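Side-chain contact in fructose-1,6-bisphosphatase/inositol-1-monophosphatase (Thermotoga maritima, PDB 2P3N), which is a magnesium-dependent phosphatase of broad specificity that hydrolyses inositol 1-phosphate and the 1-phosphate of fructose 1,6-bisphosphate: residues 12-17 with 94-99. Residues are numbered along the deposited sequence; the frame is centred on the assembly and turned at random.
Sequences RKVGHL and FSISLA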
ATOM      1  N   ARG A  12     -14.658  -1.449   1.461  1.00 22.62           N
ATOM      2  CA  ARG A  12     -13.329  -1.014   1.847  1.00 22.04           C
ATOM      3  C   ARG A  12     -13.140  -1.142   3.344  1.00 23.69           C
ATOM      4  O   ARG A  12     -12.044  -1.436   3.809  1.00 26.96           O
ATOM      5  CB  ARG A  12     -13.074   0.422   1.388  1.00 24.33           C
ATOM      6  CG  ARG A  12     -12.552   0.504  -0.040  1.00 16.73           C
ATOM      7  CD  ARG A  12     -12.409   1.923  -0.546  1.00 14.05           C
ATOM      8  NE  ARG A  12     -11.758   1.935  -1.851  1.00 16.93           N
ATOM      9  CZ  ARG A  12     -11.504   3.030  -2.561  1.00 22.44           C
ATOM     10  NH1 ARG A  12     -11.850   4.227  -2.103  1.00 20.92           N
ATOM     11  NH2 ARG A  12     -10.892   2.930  -3.736  1.00 22.32           N
ATOM     12  N   LYS A  13     -14.218  -0.955   4.096  1.00 24.69           N
ATOM     13  CA  LYS A  13     -14.167  -1.058   5.550  1.00 26.20           C
ATOM     14  C   LYS A  13     -14.104  -2.537   5.958  1.00 25.74           C
ATOM     15  O   LYS A  13     -13.248  -2.950   6.744  1.00 23.28           O
ATOM     16  CB  LYS A  13     -15.408  -0.399   6.158  1.00 26.30           C
ATOM     17  CG  LYS A  13     -15.410  -0.294   7.677  1.00 28.54           C
ATOM     18  CD  LYS A  13     -16.830  -0.038   8.170  1.00 38.13           C
ATOM     19  CE  LYS A  13     -16.907   0.233   9.679  1.00 45.35           C
ATOM     20  NZ  LYS A  13     -16.380   1.575  10.068  1.00 52.95           N
ATOM     21  N   VAL A  14     -15.014  -3.331   5.410  1.00 20.75           N
ATOM     22  CA  VAL A  14     -15.049  -4.750   5.708  1.00 19.95           C
ATOM     23  C   VAL A  14     -13.742  -5.410   5.268  1.00 21.45           C
ATOM     24  O   VAL A  14     -13.252  -6.344   5.912  1.00 27.84           O
ATOM     25  CB  VAL A  14     -16.240  -5.422   4.997  1.00 19.85           C
ATOM     26  CG1 VAL A  14     -16.290  -6.898   5.339  1.00 22.90           C
ATOM     27  CG2 VAL A  14     -17.536  -4.737   5.406  1.00 19.24           C
ATOM     28  N   GLY A  15     -13.166  -4.917   4.179  1.00 17.35           N
ATOM     29  CA  GLY A  15     -11.919  -5.482   3.694  1.00 17.89           C
ATOM     30  C   GLY A  15     -10.872  -5.570   4.780  1.00 20.34           C
ATOM     31  O   GLY A  15     -10.055  -6.498   4.797  1.00 25.14           O
ATOM     32  N   HIS A  16     -10.893  -4.610   5.703  1.00 23.95           N
ATOM     33  CA  HIS A  16      -9.929  -4.582   6.800  1.00 22.09           C
ATOM     34  C   HIS A  16     -10.154  -5.684   7.828  1.00 25.11           C
ATOM     35  O   HIS A  16      -9.204  -6.164   8.449  1.00 29.76           O
ATOM     36  CB  HIS A  16      -9.963  -3.221   7.484  1.00 22.03           C
ATOM     37  CG  HIS A  16      -9.441  -2.115   6.629  1.00 29.67           C
ATOM     38  ND1 HIS A  16      -8.128  -2.055   6.213  1.00 28.24           N
ATOM     39  CD2 HIS A  16     -10.060  -1.040   6.085  1.00 32.05           C
ATOM     40  CE1 HIS A  16      -7.963  -0.993   5.447  1.00 30.30           C
ATOM     41  NE2 HIS A  16      -9.119  -0.359   5.353  1.00 31.46           N
ATOM     42  N   LEU A  17     -11.409  -6.077   8.019  1.00 23.47           N
ATOM     43  CA  LEU A  17     -11.713  -7.132   8.964  1.00 22.42           C
ATOM     44  C   LEU A  17     -11.140  -8.414   8.404  1.00 26.12           C
ATOM     45  O   LEU A  17     -10.674  -9.264   9.150  1.00 30.89           O
ATOM     46  CB  LEU A  17     -13.217  -7.286   9.138  1.00 26.55           C
ATOM     47  CG  LEU A  17     -13.612  -8.637   9.727  1.00 24.77           C
ATOM     48  CD1 LEU A  17     -13.206  -8.679  11.179  1.00 22.98           C
ATOM     49  CD2 LEU A  17     -15.097  -8.854   9.571  1.00 30.57           C
ATOM     50  N   PHE A  94      -8.118 -12.490  -3.350  1.00 28.62           N
ATOM     51  CA  PHE A  94      -9.453 -12.713  -2.827  1.00 28.87           C
ATOM     52  C   PHE A  94     -10.103 -11.336  -2.797  1.00 31.41           C
ATOM     53  O   PHE A  94      -9.404 -10.319  -2.773  1.00 32.52           O
ATOM     54  CB  PHE A  94      -9.402 -13.364  -1.437  1.00 21.19           C
ATOM     55  CG  PHE A  94      -8.834 -12.490  -0.368  1.00 20.69           C
ATOM     56  CD1 PHE A  94      -9.663 -11.665   0.385  1.00 21.37           C
ATOM     57  CD2 PHE A  94      -7.474 -12.502  -0.099  1.00 15.75           C
ATOM     58  CE1 PHE A  94      -9.146 -10.864   1.396  1.00 20.26           C
ATOM     59  CE2 PHE A  94      -6.942 -11.696   0.921  1.00 17.75           C
ATOM     60  CZ  PHE A  94      -7.784 -10.877   1.666  1.00 18.48           C
ATOM     61  N   SER A  95     -11.431 -11.296  -2.831  1.00 31.07           N
ATOM     62  CA  SER A  95     -12.142 -10.031  -2.835  1.00 26.59           C
ATOM     63  C   SER A  95     -13.536 -10.126  -2.235  1.00 28.51           C
ATOM     64  O   SER A  95     -14.009 -11.210  -1.881  1.00 28.96           O
ATOM     65  CB  SER A  95     -12.248  -9.519  -4.269  1.00 29.39           C
ATOM     66  OG  SER A  95     -12.780 -10.512  -5.126  1.00 31.07           O
ATOM     67  N   ILE A  96     -14.174  -8.965  -2.107  1.00 27.30           N
ATOM     68  CA  ILE A  96     -15.532  -8.861  -1.592  1.00 30.38           C
ATOM     69  C   ILE A  96     -16.330  -8.318  -2.760  1.00 28.80           C
ATOM     70  O   ILE A  96     -15.916  -7.367  -3.408  1.00 30.91           O
ATOM     71  CB  ILE A  96     -15.661  -7.852  -0.441  1.00 24.45           C
ATOM     72  CG1 ILE A  96     -14.616  -8.123   0.643  1.00 21.33           C
ATOM     73  CG2 ILE A  96     -17.042  -7.962   0.170  1.00 29.19           C
ATOM     74  CD1 ILE A  96     -14.736  -7.145   1.831  1.00 19.43           C
ATOM     75  N   SER A  97     -17.478  -8.908  -3.034  1.00 32.36           N
ATOM     76  CA  SER A  97     -18.256  -8.433  -4.158  1.00 32.50           C
ATOM     77  C   SER A  97     -19.667  -8.009  -3.762  1.00 34.25           C
ATOM     78  O   SER A  97     -20.324  -8.657  -2.941  1.00 30.18           O
ATOM     79  CB  SER A  97     -18.297  -9.512  -5.237  1.00 30.49           C
ATOM     80  OG  SER A  97     -18.659  -8.960  -6.487  1.00 46.41           O
ATOM     81  N   LEU A  98     -20.108  -6.893  -4.344  1.00 35.12           N
ATOM     82  CA  LEU A  98     -21.436  -6.340  -4.093  1.00 38.26           C
ATOM     83  C   LEU A  98     -22.063  -5.798  -5.370  1.00 37.94           C
ATOM     84  O   LEU A  98     -21.591  -4.806  -5.925  1.00 38.68           O
ATOM     85  CB  LEU A  98     -21.376  -5.199  -3.065  1.00 29.47           C
ATOM     86  CG  LEU A  98     -22.752  -4.658  -2.654  1.00 24.24           C
ATOM     87  CD1 LEU A  98     -23.550  -5.778  -1.973  1.00 33.27           C
ATOM     88  CD2 LEU A  98     -22.604  -3.486  -1.700  1.00 24.67           C
ATOM     89  N   ALA A  99     -23.123  -6.451  -5.837  1.00 39.30           N
ATOM     90  CA  ALA A  99     -23.829  -5.995  -7.030  1.00 39.81           C
ATOM     91  C   ALA A  99     -25.240  -5.609  -6.622  1.00 41.35           C
ATOM     92  O   ALA A  99     -25.821  -6.238  -5.740  1.00 39.43           O
ATOM     93  CB  ALA A  99     -23.882  -7.103  -8.083  1.00 33.65           C
TER
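Ile-96 reaches from its strand to the backbone of a helix and ends against Gly-15, a worked example of a helix packing closely on a sheet where one of its residues is a glycine. The terminal methyl CD1 does all the touching: it lies 3.6 Å from the amide N of Gly-15, with no side chain in between. The backbones come close here, the CA atoms of Gly-15 and Ile-96 being 7.2 Å apart. An extended side chain makes the reach possible, CG1 being anti to the carbonyl carbon and CD1 continuing the line at chi2 -179°. Val-14 borders the same methyl with its branch point and one arm, CG1 standing 3.8 Å from Ile-96 CD1. With CG1 anti to the backbone N (chi1 -179°), this arm lies beside the carbonyl carbon, and the two side chains meet at a slant.

In the layered alpha-beta fold of the inositol monophosphatase family, this contact lays helix 2-21 on strand 95-102, an inner strand of the large mixed sheet. Leu-11 and Leu-18 of the same helix also touch Ile-96, while Ile-49 of helix 40-56 packs on both Ile-96 and Val-14. All three contacting residues are buried, and no hydrogen bond joins the segments. The Ile-96 side chain lies about 6 Å from the side chains of Asp-79 and Ile-81; both residues bind the magnesium ion, Ile-81 presumably through its backbone carbonyl.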